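Local structure of UDP-glucose:anthocyanidin 3-O-glucosyltransferase (Clitoria ternatea, 4REL) at residues D165-L173 and D218-M226. The protein belongs to the plant glycosyltransferases of the GT-B fold, built from two Rossmann-like domains that face each other across a cleft. Sequence-based numbering, arbitrary orientation.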
# COMPACT_ATOMS: atom_id res chain seq x y z
N ASP A 165 24.05 -4.16 -0.56
CA ASP A 165 24.36 -5.55 -0.87
C ASP A 165 24.14 -6.50 0.30
O ASP A 165 23.94 -7.69 0.11
CB ASP A 165 25.78 -5.68 -1.41
CG ASP A 165 25.97 -4.93 -2.71
OD1 ASP A 165 26.24 -3.71 -2.66
OD2 ASP A 165 25.86 -5.57 -3.79
N PHE A 166 24.15 -5.95 1.52
CA PHE A 166 23.97 -6.78 2.72
C PHE A 166 22.56 -7.32 2.91
O PHE A 166 22.31 -8.12 3.81
CB PHE A 166 24.43 -6.03 3.98
CG PHE A 166 23.84 -4.65 4.12
CD1 PHE A 166 22.56 -4.47 4.63
CD2 PHE A 166 24.58 -3.53 3.79
CE1 PHE A 166 22.02 -3.20 4.77
CE2 PHE A 166 24.05 -2.25 3.93
CZ PHE A 166 22.77 -2.09 4.42
N LEU A 167 21.62 -6.87 2.08
CA LEU A 167 20.25 -7.37 2.11
C LEU A 167 20.10 -8.45 1.06
O LEU A 167 20.11 -8.15 -0.14
CB LEU A 167 19.25 -6.25 1.82
CG LEU A 167 19.28 -4.98 2.67
CD1 LEU A 167 18.31 -3.94 2.11
CD2 LEU A 167 18.95 -5.30 4.14
N PRO A 168 19.95 -9.72 1.48
CA PRO A 168 19.83 -10.79 0.48
C PRO A 168 18.66 -10.58 -0.48
O PRO A 168 17.53 -10.28 -0.05
CB PRO A 168 19.63 -12.04 1.35
CG PRO A 168 20.35 -11.72 2.62
CD PRO A 168 20.04 -10.25 2.85
N GLY A 169 18.95 -10.69 -1.77
CA GLY A 169 17.94 -10.55 -2.81
C GLY A 169 17.63 -9.11 -3.18
O GLY A 169 16.91 -8.85 -4.15
N LEU A 170 18.16 -8.17 -2.40
CA LEU A 170 17.79 -6.76 -2.57
C LEU A 170 19.01 -5.87 -2.79
O LEU A 170 19.02 -4.71 -2.39
CB LEU A 170 16.98 -6.27 -1.36
CG LEU A 170 15.63 -6.96 -1.16
CD1 LEU A 170 14.96 -6.47 0.12
CD2 LEU A 170 14.73 -6.74 -2.37
N SER A 171 20.02 -6.42 -3.45
CA SER A 171 21.25 -5.68 -3.74
C SER A 171 21.03 -4.50 -4.70
O SER A 171 21.89 -3.63 -4.81
CB SER A 171 22.35 -6.61 -4.26
OG SER A 171 22.02 -7.14 -5.54
N LYS A 172 19.90 -4.48 -5.40
CA LYS A 172 19.61 -3.32 -6.26
C LYS A 172 19.16 -2.09 -5.47
O LYS A 172 19.21 -0.98 -5.99
CB LYS A 172 18.56 -3.67 -7.32
CG LYS A 172 19.08 -4.56 -8.45
CD LYS A 172 20.17 -3.84 -9.26
CE LYS A 172 20.74 -4.74 -10.35
NZ LYS A 172 21.81 -4.06 -11.15
N LEU A 173 18.71 -2.28 -4.22
CA LEU A 173 18.30 -1.15 -3.39
C LEU A 173 19.52 -0.27 -3.09
O LEU A 173 20.63 -0.78 -2.91
CB LEU A 173 17.65 -1.60 -2.08
CG LEU A 173 16.35 -2.40 -2.17
CD1 LEU A 173 15.78 -2.62 -0.79
CD2 LEU A 173 15.35 -1.61 -3.01
N ASP A 218 8.31 -11.38 -5.61
CA ASP A 218 9.40 -10.97 -4.73
C ASP A 218 10.65 -11.77 -5.06
O ASP A 218 10.56 -12.92 -5.49
CB ASP A 218 9.02 -11.17 -3.26
CG ASP A 218 8.12 -10.07 -2.72
OD1 ASP A 218 8.00 -9.01 -3.39
OD2 ASP A 218 7.52 -10.27 -1.64
N PRO A 219 11.84 -11.17 -4.87
CA PRO A 219 13.07 -11.93 -5.12
C PRO A 219 13.11 -13.14 -4.20
O PRO A 219 12.89 -12.98 -2.99
CB PRO A 219 14.17 -10.94 -4.75
CG PRO A 219 13.53 -9.58 -4.94
CD PRO A 219 12.11 -9.77 -4.50
N PRO A 220 13.34 -14.34 -4.76
CA PRO A 220 13.33 -15.57 -3.96
C PRO A 220 14.29 -15.53 -2.76
O PRO A 220 13.96 -16.09 -1.71
CB PRO A 220 13.76 -16.64 -4.96
CG PRO A 220 13.34 -16.10 -6.29
CD PRO A 220 13.51 -14.61 -6.20
N LEU A 221 15.45 -14.89 -2.90
CA LEU A 221 16.37 -14.76 -1.78
C LEU A 221 15.83 -13.86 -0.67
O LEU A 221 16.07 -14.12 0.51
CB LEU A 221 17.74 -14.23 -2.24
CG LEU A 221 18.82 -15.29 -2.44
CD1 LEU A 221 18.39 -16.30 -3.49
CD2 LEU A 221 20.14 -14.63 -2.81
N PHE A 222 15.13 -12.80 -1.05
CA PHE A 222 14.46 -11.97 -0.05
C PHE A 222 13.44 -12.81 0.70
O PHE A 222 13.32 -12.71 1.93
CB PHE A 222 13.79 -10.74 -0.69
CG PHE A 222 12.67 -10.19 0.13
CD1 PHE A 222 12.92 -9.36 1.21
CD2 PHE A 222 11.35 -10.50 -0.18
CE1 PHE A 222 11.86 -8.85 1.98
CE2 PHE A 222 10.30 -10.00 0.58
CZ PHE A 222 10.56 -9.18 1.66
N VAL A 223 12.69 -13.64 -0.02
CA VAL A 223 11.65 -14.44 0.61
C VAL A 223 12.30 -15.41 1.58
O VAL A 223 11.85 -15.54 2.72
CB VAL A 223 10.79 -15.20 -0.42
CG1 VAL A 223 9.80 -16.13 0.27
CG2 VAL A 223 10.06 -14.20 -1.33
N LYS A 224 13.38 -16.07 1.15
CA LYS A 224 14.11 -16.98 2.03
C LYS A 224 14.67 -16.26 3.24
O LYS A 224 14.58 -16.76 4.36
CB LYS A 224 15.25 -17.69 1.29
CG LYS A 224 14.77 -18.79 0.36
CD LYS A 224 15.94 -19.59 -0.17
CE LYS A 224 15.46 -20.78 -0.98
NZ LYS A 224 16.59 -21.65 -1.42
N TYR A 225 15.24 -15.08 3.03
CA TYR A 225 15.74 -14.28 4.15
C TYR A 225 14.64 -13.99 5.17
O TYR A 225 14.84 -14.15 6.38
CB TYR A 225 16.37 -12.98 3.64
CG TYR A 225 16.87 -12.06 4.74
CD1 TYR A 225 18.08 -12.31 5.38
CD2 TYR A 225 16.14 -10.94 5.12
CE1 TYR A 225 18.54 -11.46 6.37
CE2 TYR A 225 16.60 -10.09 6.12
CZ TYR A 225 17.79 -10.36 6.74
OH TYR A 225 18.26 -9.53 7.72
N MET A 226 13.46 -13.57 4.71
CA MET A 226 12.40 -13.26 5.65
C MET A 226 11.90 -14.50 6.37
O MET A 226 11.54 -14.43 7.54
CB MET A 226 11.26 -12.50 4.99
CG MET A 226 11.64 -11.10 4.52
SD MET A 226 12.32 -10.08 5.85
CE MET A 226 11.09 -10.39 7.11
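The carbonyl oxygen of Pro-168 reaches the first turn of helix 220-229, where Phe-222 CA comes within 3.5 Å in a bent CA-H...O contact with an angle of 125° at the hydrogen. No conventional hydrogen bond joins the two segments. The donor side is a helix start of the GT-B fold, just ahead of strand 233-235 at the border of one parallel sheet; against it leans the tip of a long loop between helices 148-157 and 191-197. That tip is a type II beta turn from Leu-167 to Leu-170, closed by Leu-170 N to Leu-167 O at 3.0 Å. Its Gly-169 has positive phi, and its CA lies 3.7 Å from Leu-221 CB, close against the start of the helix.

Farther along the helix, the Pro-168 ring covers part of one face of Tyr-225. CD forms a CH-pi contact, 4.1 Å from the ring centroid and 21° off the normal, while CG, past the ring edge, touches CD1. Tyr-225 CG is anti to its own backbone nitrogen (chi1 178°), which carries the ring out from the helix beneath the proline; beyond it the hydroxyl is hydrogen-bonded to Asn-147 ND2.

Leu-170 packs nearer the helix start, with its two methyls spread between partners. CD1 meets Phe-222 CD1 at 3.7 Å, obliquely to the ring, whose own outer neighbours include Tyr-235 and Ser-143. The Phe-222 side chain stands about 12 Å from the bound 3,5,7-trihydroxy-2-(4-hydroxyphenyl)-4H-chromen-4-one and is not among the residues that line its pocket. The second methyl, CD2, turns to the N-cap residue Pro-219 and stops 4.0 Å from its CG, the same carbon that lies 3.5 Å from Gly-169 O.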